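Local structure of pectate lyase 1 (Juniperus ashei, 1PXZ) at residues G132-S137 and E143-Q148; V99-G102 and C107-M110; R229-R232 and L237-V240; K197-G202 and V215-N220. The protein cleaves pectate, a (1->4)-alpha-D-galacturonan, by calcium-dependent elimination, though with low activity, and is the major allergen of cedar pollen. All coordinates share one frame; numbering follows the deposited sequence.

Contact 1: residues G132-S137 and E143-Q148; sequences GDVLVS and EPVHAQ
Gly-132 and Val-145 pair at one end of a two-stranded antiparallel beta hairpin, strands 132-137 and 141-145, that projects from the parallel beta-helix. Here the N-H of Val-145 reaches Gly-132 O at 2.8 Å and nearly straight (166°), whereas the return bond from Gly-132 N to Val-145 O is weak at 3.4 Å. Val-134 and Glu-143 form the second hydrogen-bonded pair, with Val-134 N to Glu-143 O at 3.0 Å and Glu-143 N to Val-134 O at 3.1 Å. Between them Asp-133 faces Pro-144 in a non-hydrogen-bonded position. On that face the Asp-133 carboxylate lies against the proline, OD1 3.6 Å from Pro-144 CA.

The opposite face carries Val-134, Val-145 and Glu-143, and at the valines it is apolar. Val-134 and Val-145 each turn CG2 toward the partner strand, and these two methyls meet at 3.8 Å. Val-136 follows where strand 132-137 bends, and its CG2 lies across the Glu-143 side chain, against CB. Further out, Val-134 packs on Arg-59 of helix 58-63 and on Met-82, while Glu-143 touches Arg-111 of strand 108-111. Past the bend, Ser-137 OG takes a hydrogen bond from the backbone N of Ile-140. One carboxylate oxygen also reaches the valine: Glu-143 OE1 is 3.8 Å from Val-136 CG2.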
loop_
_atom_site.group_PDB
_atom_site.type_symbol
_atom_site.label_atom_id
_atom_site.label_comp_id
_atom_site.label_asym_id
_atom_site.label_seq_id
_atom_site.Cartn_x
_atom_site.Cartn_y
_atom_site.Cartn_z
ATOM N N GLY A 132 -8.131 12.478 -20.935
ATOM C CA GLY A 132 -9.007 11.717 -21.824
ATOM C C GLY A 132 -10.235 11.194 -21.093
ATOM O O GLY A 132 -10.300 11.286 -19.865
ATOM N N ASP A 133 -11.199 10.653 -21.838
ATOM C CA ASP A 133 -12.405 10.088 -21.227
ATOM C C ASP A 133 -12.166 8.673 -20.726
ATOM O O ASP A 133 -11.410 7.861 -21.297
ATOM C CB ASP A 133 -13.551 10.029 -22.241
ATOM C CG ASP A 133 -14.140 11.377 -22.594
ATOM O OD1 ASP A 133 -14.151 12.264 -21.721
ATOM O OD2 ASP A 133 -14.599 11.545 -23.750
ATOM N N VAL A 134 -12.832 8.329 -19.630
ATOM C CA VAL A 134 -12.686 7.011 -19.037
ATOM C C VAL A 134 -13.995 6.553 -18.404
ATOM O O VAL A 134 -14.661 7.388 -17.785
ATOM C CB VAL A 134 -11.652 6.984 -17.892
ATOM C CG1 VAL A 134 -11.482 5.542 -17.406
ATOM C CG2 VAL A 134 -10.298 7.561 -18.265
ATOM N N LEU A 135 -14.362 5.285 -18.500
ATOM C CA LEU A 135 -15.465 4.761 -17.720
ATOM C C LEU A 135 -15.008 4.629 -16.258
ATOM O O LEU A 135 -14.345 3.656 -15.894
ATOM C CB LEU A 135 -15.992 3.423 -18.254
ATOM C CG LEU A 135 -17.241 2.946 -17.496
ATOM C CD1 LEU A 135 -18.518 3.419 -18.188
ATOM C CD2 LEU A 135 -17.256 1.437 -17.340
ATOM N N VAL A 136 -15.382 5.639 -15.470
ATOM C CA VAL A 136 -14.954 5.691 -14.069
ATOM C C VAL A 136 -15.561 4.495 -13.356
ATOM O O VAL A 136 -14.858 3.719 -12.711
ATOM C CB VAL A 136 -15.320 7.026 -13.413
ATOM C CG1 VAL A 136 -15.044 6.974 -11.921
ATOM C CG2 VAL A 136 -14.520 8.177 -14.028
ATOM N N SER A 137 -16.873 4.296 -13.497
ATOM C CA SER A 137 -17.504 3.073 -13.033
ATOM C C SER A 137 -18.795 2.831 -13.829
ATOM O O SER A 137 -19.279 3.742 -14.517
ATOM C CB SER A 137 -17.866 3.103 -11.541
ATOM O OG SER A 137 -19.027 3.910 -11.344
ATOM N N GLU A 143 -16.357 9.918 -18.017
ATOM C CA GLU A 143 -15.993 11.233 -17.521
ATOM C C GLU A 143 -14.583 11.606 -17.963
ATOM O O GLU A 143 -13.744 10.719 -18.103
ATOM C CB GLU A 143 -15.959 11.279 -15.995
ATOM C CG GLU A 143 -17.270 11.042 -15.274
ATOM C CD GLU A 143 -17.236 11.706 -13.905
ATOM O OE1 GLU A 143 -16.426 11.263 -13.062
ATOM O OE2 GLU A 143 -18.014 12.666 -13.719
ATOM N N PRO A 144 -14.303 12.884 -18.124
ATOM C CA PRO A 144 -12.929 13.253 -18.477
ATOM C C PRO A 144 -12.058 13.047 -17.242
ATOM O O PRO A 144 -12.495 13.355 -16.141
ATOM C CB PRO A 144 -13.047 14.725 -18.862
ATOM C CG PRO A 144 -14.284 15.217 -18.190
ATOM C CD PRO A 144 -15.197 14.043 -17.972
ATOM N N VAL A 145 -10.863 12.501 -17.403
ATOM C CA VAL A 145 -9.941 12.329 -16.264
ATOM C C VAL A 145 -8.690 13.136 -16.527
ATOM O O VAL A 145 -8.088 13.001 -17.595
ATOM C CB VAL A 145 -9.615 10.840 -16.081
ATOM C CG1 VAL A 145 -8.433 10.633 -15.147
ATOM C CG2 VAL A 145 -10.845 10.105 -15.556
ATOM N N HIS A 146 -8.227 14.010 -15.645
ATOM C CA HIS A 146 -7.035 14.778 -16.028
ATOM C C HIS A 146 -5.821 13.867 -16.162
ATOM O O HIS A 146 -5.863 12.699 -15.768
ATOM C CB HIS A 146 -6.774 15.881 -15.006
ATOM C CG HIS A 146 -6.360 15.438 -13.637
ATOM N ND1 HIS A 146 -7.248 15.160 -12.622
ATOM C CD2 HIS A 146 -5.138 15.239 -13.086
ATOM C CE1 HIS A 146 -6.611 14.801 -11.523
ATOM N NE2 HIS A 146 -5.314 14.839 -11.782
ATOM N N ALA A 147 -4.724 14.391 -16.703
ATOM C CA ALA A 147 -3.463 13.660 -16.726
ATOM C C ALA A 147 -3.020 13.245 -15.330
ATOM O O ALA A 147 -2.972 14.090 -14.430
ATOM C CB ALA A 147 -2.388 14.532 -17.371
ATOM N N GLN A 148 -2.669 11.980 -15.097
ATOM C CA GLN A 148 -2.315 11.594 -13.728
ATOM C C GLN A 148 -0.863 11.137 -13.595
ATOM O O GLN A 148 -0.280 10.602 -14.521
ATOM C CB GLN A 148 -3.170 10.432 -13.222
ATOM C CG GLN A 148 -4.665 10.556 -13.417
ATOM C CD GLN A 148 -5.241 11.638 -12.524
ATOM O OE1 GLN A 148 -5.899 12.550 -13.023
ATOM N NE2 GLN A 148 -4.976 11.498 -11.231
#

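Contact 2: residues V99-G102 and C107-M110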
loop_
_atom_site.group_PDB
_atom_site.type_symbol
_atom_site.label_atom_id
_atom_site.label_comp_id
_atom_site.label_asym_id
_atom_site.label_seq_id
_atom_site.Cartn_x
_atom_site.Cartn_y
_atom_site.Cartn_z
ATOM N N VAL A 99 0.534 -11.986 -12.912
ATOM C CA VAL A 99 -0.114 -10.794 -13.448
ATOM C C VAL A 99 0.755 -9.561 -13.256
ATOM O O VAL A 99 1.135 -9.276 -12.120
ATOM C CB VAL A 99 -1.446 -10.589 -12.709
ATOM C CG1 VAL A 99 -2.160 -9.361 -13.228
ATOM C CG2 VAL A 99 -2.231 -11.887 -12.859
ATOM N N HIS A 100 1.047 -8.889 -14.354
ATOM C CA HIS A 100 1.891 -7.710 -14.397
ATOM C C HIS A 100 1.096 -6.571 -15.013
ATOM O O HIS A 100 0.689 -6.711 -16.171
ATOM C CB HIS A 100 3.172 -7.943 -15.197
ATOM C CG HIS A 100 4.160 -8.872 -14.563
ATOM N ND1 HIS A 100 3.997 -10.226 -14.443
ATOM C CD2 HIS A 100 5.362 -8.624 -13.985
ATOM C CE1 HIS A 100 5.030 -10.765 -13.836
ATOM N NE2 HIS A 100 5.889 -9.800 -13.542
ATOM N N LEU A 101 0.895 -5.500 -14.249
ATOM C CA LEU A 101 0.274 -4.264 -14.691
ATOM C C LEU A 101 1.320 -3.154 -14.787
ATOM O O LEU A 101 2.347 -3.226 -14.102
ATOM C CB LEU A 101 -0.827 -3.794 -13.723
ATOM C CG LEU A 101 -1.780 -4.894 -13.245
ATOM C CD1 LEU A 101 -2.811 -4.379 -12.250
ATOM C CD2 LEU A 101 -2.458 -5.512 -14.467
ATOM N N GLY A 102 1.080 -2.131 -15.587
ATOM C CA GLY A 102 1.964 -1.003 -15.795
ATOM C C GLY A 102 2.563 -1.114 -17.196
ATOM O O GLY A 102 1.866 -0.814 -18.170
ATOM N N CYS A 107 -1.795 2.954 -14.158
ATOM C CA CYS A 107 -2.085 1.795 -13.315
ATOM C C CYS A 107 -3.371 1.974 -12.534
ATOM O O CYS A 107 -4.383 2.364 -13.147
ATOM C CB CYS A 107 -0.838 1.518 -12.444
ATOM S SG CYS A 107 0.527 0.933 -13.515
ATOM N N LEU A 108 -3.382 1.711 -11.235
ATOM C CA LEU A 108 -4.621 1.540 -10.485
ATOM C C LEU A 108 -4.985 2.743 -9.622
ATOM O O LEU A 108 -4.133 3.321 -8.935
ATOM C CB LEU A 108 -4.542 0.332 -9.539
ATOM C CG LEU A 108 -4.202 -1.009 -10.215
ATOM C CD1 LEU A 108 -4.107 -2.110 -9.171
ATOM C CD2 LEU A 108 -5.220 -1.321 -11.301
ATOM N N PHE A 109 -6.272 3.074 -9.696
ATOM C CA PHE A 109 -6.813 4.261 -9.066
ATOM C C PHE A 109 -8.084 3.913 -8.301
ATOM O O PHE A 109 -8.919 3.148 -8.757
ATOM C CB PHE A 109 -7.130 5.358 -10.101
ATOM C CG PHE A 109 -5.894 5.973 -10.745
ATOM C CD1 PHE A 109 -5.156 5.284 -11.697
ATOM C CD2 PHE A 109 -5.482 7.244 -10.385
ATOM C CE1 PHE A 109 -4.016 5.803 -12.288
ATOM C CE2 PHE A 109 -4.344 7.782 -10.961
ATOM C CZ PHE A 109 -3.628 7.077 -11.903
ATOM N N MET A 110 -8.213 4.497 -7.117
ATOM C CA MET A 110 -9.449 4.350 -6.347
ATOM C C MET A 110 -9.870 5.732 -5.856
ATOM O O MET A 110 -9.045 6.450 -5.264
ATOM C CB MET A 110 -9.246 3.390 -5.177
ATOM C CG MET A 110 -9.133 1.922 -5.605
ATOM S SD MET A 110 -8.104 1.031 -4.422
ATOM C CE MET A 110 -6.477 1.616 -4.950
#
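Leu-101 and Leu-108 share one conformation: in each, CG lies anti to the carbonyl carbon (chi1 -45° and -56°) and the rest of the chain is extended, which sends one leucine to meet the other across the inside of the beta-helix. The two side chains cross at about a right angle. A single methyl of Leu-101, CD1, does the touching, and it is seated on the forked end of its partner, 4.0 Å from both CD1 and CD2 of Leu-108. The fork straddles the methyl, so the contact has the shape of a knob against a notch.

The second meeting point is at Cys-107. Its SG also stands anti to the carbonyl carbon, chi1 -68°, and comes to 3.3 Å from Gly-102 CA, with Gly-102 N at 3.7 Å. With no side chain on Gly-102, the sulfur can lie directly against the backbone as the chain leaves strand 99-102. That sulfur is tied to Cys-126 in a disulfide, just beyond strand 122-124, which runs parallel to 99-102 and bonds to it through the backbone of Leu-101.

Around them, Leu-108 touches Leu-118 of strand 114-119 and Leu-101 touches Ile-78 of strand 76-78. Between the two segments the contact is van der Waals packing; the disulfide to Cys-126 probably limits how far the sulfur can move from Gly-102.

Contact 3: residues R229-R232 and L237-V240; sequences RMPR and LVHV
Pro-231 and Val-240 pass side by side, pointing opposite ways, the proline ring alongside one branch of the valine. The ring meets it with its outer carbons: CD lies 3.8 Å from Val-240 CG2, and CG is 4.1 Å from the same methyl. With CG1 anti to the backbone N (chi1 -176°), Val-240 leaves CG2 as the branch that faces the ring. Val-238, two residues back on the same side of strand 237-241, adds a lighter touch, its CG1 4.3 Å from Pro-231 CG.

The peptide bond before Pro-231 is cis. That bend carries the chain from Arg-229, predicted to be an active-site residue, into strand 232-234: Pro-231 turns its ring toward the valines, while Arg-232 points away and bonds through NH1 to Ser-256 OG. Backbone bonds hold both flanks of the turn, Arg-229 and Arg-232 each pairing with Met-199, and Met-230 O accepts a hydrogen bond from Tyr-245 OH.

All three touching residues are buried. This is the inward packing typical of a parallel beta-helix, where side chains from different walls of a coil meet inside. Arg-229, Pro-231 and Arg-234 fit the Arg-X-Pro-X-X-Arg sequence of pectate lyases, its proline ring here facing the core.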
loop_
_atom_site.group_PDB
_atom_site.type_symbol
_atom_site.label_atom_id
_atom_site.label_comp_id
_atom_site.label_asym_id
_atom_site.label_seq_id
_atom_site.Cartn_x
_atom_site.Cartn_y
_atom_site.Cartn_z
ATOM N N ARG A 229 10.788 7.697 1.443
ATOM C CA ARG A 229 9.344 7.734 1.637
ATOM C C ARG A 229 8.767 6.368 1.967
ATOM O O ARG A 229 7.933 5.802 1.243
ATOM C CB ARG A 229 8.634 8.251 0.391
ATOM C CG ARG A 229 9.063 9.669 0.004
ATOM C CD ARG A 229 8.182 10.161 -1.139
ATOM N NE ARG A 229 8.470 11.556 -1.477
ATOM C CZ ARG A 229 7.734 12.241 -2.346
ATOM N NH1 ARG A 229 6.704 11.637 -2.929
ATOM N NH2 ARG A 229 8.053 13.499 -2.597
ATOM N N MET A 230 9.192 5.796 3.091
ATOM C CA MET A 230 8.768 4.432 3.408
ATOM C C MET A 230 8.239 4.290 4.824
ATOM O O MET A 230 8.748 3.486 5.608
ATOM C CB MET A 230 9.944 3.451 3.204
ATOM C CG MET A 230 10.347 3.419 1.718
ATOM S SD MET A 230 11.771 2.344 1.478
ATOM C CE MET A 230 13.111 3.529 1.496
ATOM N N PRO A 231 7.208 5.013 5.217
ATOM C CA PRO A 231 6.510 6.007 4.417
ATOM C C PRO A 231 7.006 7.429 4.615
ATOM O O PRO A 231 7.778 7.708 5.523
ATOM C CB PRO A 231 5.091 5.922 5.021
ATOM C CG PRO A 231 5.381 5.747 6.478
ATOM C CD PRO A 231 6.596 4.859 6.560
ATOM N N ARG A 232 6.512 8.326 3.766
ATOM C CA ARG A 232 6.511 9.760 4.050
ATOM C C ARG A 232 5.058 10.119 4.406
ATOM O O ARG A 232 4.169 9.943 3.571
ATOM C CB ARG A 232 7.014 10.633 2.908
ATOM C CG ARG A 232 7.141 12.119 3.283
ATOM C CD ARG A 232 6.916 13.000 2.069
ATOM N NE ARG A 232 7.375 14.370 2.271
ATOM C CZ ARG A 232 6.712 15.298 2.957
ATOM N NH1 ARG A 232 5.539 15.033 3.525
ATOM N NH2 ARG A 232 7.201 16.525 3.094
ATOM N N LEU A 237 -1.970 9.468 11.289
ATOM C CA LEU A 237 -1.316 8.484 12.143
ATOM C C LEU A 237 -0.868 7.288 11.328
ATOM O O LEU A 237 -1.700 6.740 10.590
ATOM C CB LEU A 237 -2.335 8.012 13.190
ATOM C CG LEU A 237 -2.069 6.804 14.070
ATOM C CD1 LEU A 237 -0.845 7.034 14.938
ATOM C CD2 LEU A 237 -3.283 6.517 14.948
ATOM N N VAL A 238 0.399 6.898 11.457
ATOM C CA VAL A 238 0.827 5.697 10.742
ATOM C C VAL A 238 1.528 4.745 11.709
ATOM O O VAL A 238 2.483 5.173 12.359
ATOM C CB VAL A 238 1.804 5.979 9.588
ATOM C CG1 VAL A 238 1.945 4.699 8.758
ATOM C CG2 VAL A 238 1.358 7.135 8.725
ATOM N N HIS A 239 1.070 3.511 11.767
ATOM C CA HIS A 239 1.731 2.459 12.524
ATOM C C HIS A 239 2.642 1.660 11.588
ATOM O O HIS A 239 2.144 0.993 10.678
ATOM C CB HIS A 239 0.699 1.563 13.213
ATOM C CG HIS A 239 1.264 0.516 14.111
ATOM N ND1 HIS A 239 0.711 -0.727 14.275
ATOM C CD2 HIS A 239 2.381 0.571 14.899
ATOM C CE1 HIS A 239 1.443 -1.431 15.127
ATOM N NE2 HIS A 239 2.461 -0.664 15.526
ATOM N N VAL A 240 3.940 1.745 11.795
ATOM C CA VAL A 240 4.918 1.060 10.932
ATOM C C VAL A 240 5.490 -0.128 11.683
ATOM O O VAL A 240 6.341 0.072 12.552
ATOM C CB VAL A 240 6.028 2.021 10.483
ATOM C CG1 VAL A 240 6.997 1.347 9.504
ATOM C CG2 VAL A 240 5.455 3.261 9.800
#

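Contact 4: residues K197-G202 and V215-N220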
loop_
_atom_site.group_PDB
_atom_site.type_symbol
_atom_site.label_atom_id
_atom_site.label_comp_id
_atom_site.label_asym_id
_atom_site.label_seq_id
_atom_site.Cartn_x
_atom_site.Cartn_y
_atom_site.Cartn_z
ATOM N N LYS A 197 10.697 7.168 -5.056
ATOM C CA LYS A 197 9.711 7.740 -4.136
ATOM C C LYS A 197 8.614 6.747 -3.797
ATOM O O LYS A 197 7.624 6.616 -4.517
ATOM C CB LYS A 197 9.081 8.999 -4.736
ATOM C CG LYS A 197 10.066 10.147 -4.918
ATOM C CD LYS A 197 9.430 11.300 -5.677
ATOM C CE LYS A 197 10.409 12.455 -5.843
ATOM N NZ LYS A 197 11.375 12.549 -4.711
ATOM N N VAL A 198 8.751 6.021 -2.689
ATOM C CA VAL A 198 7.888 4.862 -2.510
ATOM C C VAL A 198 6.459 5.109 -2.067
ATOM O O VAL A 198 5.495 4.678 -2.725
ATOM C CB VAL A 198 8.588 3.925 -1.497
ATOM C CG1 VAL A 198 7.744 2.709 -1.193
ATOM C CG2 VAL A 198 9.937 3.512 -2.099
ATOM N N MET A 199 6.237 5.754 -0.920
ATOM C CA MET A 199 4.883 5.786 -0.368
ATOM C C MET A 199 4.590 7.140 0.279
ATOM O O MET A 199 5.333 7.544 1.162
ATOM C CB MET A 199 4.768 4.645 0.638
ATOM C CG MET A 199 3.461 4.565 1.388
ATOM S SD MET A 199 3.513 3.304 2.670
ATOM C CE MET A 199 4.381 1.975 1.873
ATOM N N LEU A 200 3.542 7.794 -0.188
ATOM C CA LEU A 200 3.077 9.100 0.244
ATOM C C LEU A 200 1.764 8.903 0.996
ATOM O O LEU A 200 0.784 8.447 0.395
ATOM C CB LEU A 200 2.875 10.021 -0.946
ATOM C CG LEU A 200 3.116 11.511 -0.750
ATOM C CD1 LEU A 200 4.434 11.757 -0.023
ATOM C CD2 LEU A 200 3.102 12.232 -2.090
ATOM N N LEU A 201 1.740 9.192 2.289
ATOM C CA LEU A 201 0.482 9.118 3.039
ATOM C C LEU A 201 0.110 10.549 3.454
ATOM O O LEU A 201 0.617 11.074 4.450
ATOM C CB LEU A 201 0.614 8.198 4.238
ATOM C CG LEU A 201 1.215 6.808 4.047
ATOM C CD1 LEU A 201 1.396 6.068 5.368
ATOM C CD2 LEU A 201 0.343 5.968 3.116
ATOM N N GLY A 202 -0.755 11.217 2.698
ATOM C CA GLY A 202 -1.099 12.625 2.875
ATOM C C GLY A 202 -0.296 13.470 1.889
ATOM O O GLY A 202 0.937 13.465 1.941
ATOM N N VAL A 215 -3.351 4.674 9.142
ATOM C CA VAL A 215 -2.795 3.691 8.204
ATOM C C VAL A 215 -1.839 2.720 8.886
ATOM O O VAL A 215 -1.032 3.169 9.708
ATOM C CB VAL A 215 -2.022 4.368 7.057
ATOM C CG1 VAL A 215 -1.391 3.294 6.167
ATOM C CG2 VAL A 215 -2.949 5.269 6.248
ATOM N N THR A 216 -1.920 1.437 8.536
ATOM C CA THR A 216 -1.032 0.415 9.094
ATOM C C THR A 216 -0.071 -0.022 7.982
ATOM O O THR A 216 -0.578 -0.378 6.916
ATOM C CB THR A 216 -1.784 -0.818 9.628
ATOM O OG1 THR A 216 -2.672 -0.429 10.688
ATOM C CG2 THR A 216 -0.839 -1.855 10.230
ATOM N N VAL A 217 1.222 0.058 8.272
ATOM C CA VAL A 217 2.215 -0.430 7.286
ATOM C C VAL A 217 2.934 -1.603 7.924
ATOM O O VAL A 217 3.754 -1.319 8.823
ATOM C CB VAL A 217 3.186 0.685 6.883
ATOM C CG1 VAL A 217 4.270 0.149 5.937
ATOM C CG2 VAL A 217 2.431 1.834 6.241
ATOM N N ALA A 218 2.634 -2.840 7.518
ATOM C CA ALA A 218 3.179 -3.993 8.223
ATOM C C ALA A 218 3.691 -5.149 7.367
ATOM O O ALA A 218 3.078 -5.526 6.373
ATOM C CB ALA A 218 2.085 -4.531 9.149
ATOM N N PHE A 219 4.791 -5.740 7.796
ATOM C CA PHE A 219 5.373 -6.943 7.218
ATOM C C PHE A 219 5.811 -6.741 5.762
ATOM O O PHE A 219 5.826 -7.699 4.973
ATOM C CB PHE A 219 4.407 -8.129 7.306
ATOM C CG PHE A 219 3.729 -8.277 8.664
ATOM C CD1 PHE A 219 4.498 -8.602 9.763
ATOM C CD2 PHE A 219 2.361 -8.101 8.792
ATOM C CE1 PHE A 219 3.891 -8.738 11.013
ATOM C CE2 PHE A 219 1.752 -8.205 10.038
ATOM C CZ PHE A 219 2.533 -8.511 11.139
ATOM N N ASN A 220 6.181 -5.528 5.404
ATOM C CA ASN A 220 6.636 -5.226 4.050
ATOM C C ASN A 220 8.151 -5.376 3.952
ATOM O O ASN A 220 8.850 -5.184 4.950
ATOM C CB ASN A 220 6.252 -3.811 3.618
ATOM C CG ASN A 220 4.769 -3.525 3.709
ATOM O OD1 ASN A 220 4.280 -2.862 4.626
ATOM N ND2 ASN A 220 4.023 -4.030 2.732
#
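Leu-201 puts a methyl into the shallow hollow between Val-215 and Val-217, which lie two residues apart on strand 215-218 and face the same way. Its CD1 comes within 4.0 Å of Val-215 CG1 and 4.2 Å of Val-215 CB, and more loosely within 4.4 Å of Val-217 CG2. The leucine crosses Val-215 obliquely, and one branch, CD1, fills the hollow.

Met-199 fills the next position along. It leaves its strand with CG anti to the backbone N (chi1 176°) and continues extended through chi2. These two torsions carry SD across, where it meets Val-217 CG2 tip to tip at 4.0 Å; the bend at chi3 (-41°) turns CE aside and leaves the sulfur nearest the valine. Val-217 CG2 faces both longer side chains, the thioether sulfur and, less closely, the leucine methyl.

The side chains span a wide gap: the axes of strands 198-201 and 215-218 approach no closer than 10.6 Å and run nearly opposite ways, at 161°. They are two walls of the beta-helix facing each other across its interior. Val-238 of strand 237-241 packs on both Leu-201 and Val-217, and Phe-192 of strand 185-195 lies against Met-199. Leu-201 also touches Val-178 of strand 174-179, a neighbour of 198-201 in its own parallel sheet.

Overall arrangement
Contacts 2, 3 and 4 are packing inside the beta-helix, while contact 1 is a hairpin standing off it, about 23 Å from the chain's centre. Contacts 3 and 4 lie side by side, centres about 5 Å apart, joined by probable backbone hydrogen bonds from Val-217 N to His-239 O and from Met-199 N to Arg-229 O. The predicted active-site Arg-229 is in contact 3, its side chain about 5 Å from that of Met-199. Contact 2, centred about 17 Å from contact 4, touches contact 1 where Phe-109 packs on Gln-148. Next to Gln-148 is Asp-149, a calcium ligand by similarity with Asp-173 and Asp-177, its side chain about 10 Å from that of Cys-107.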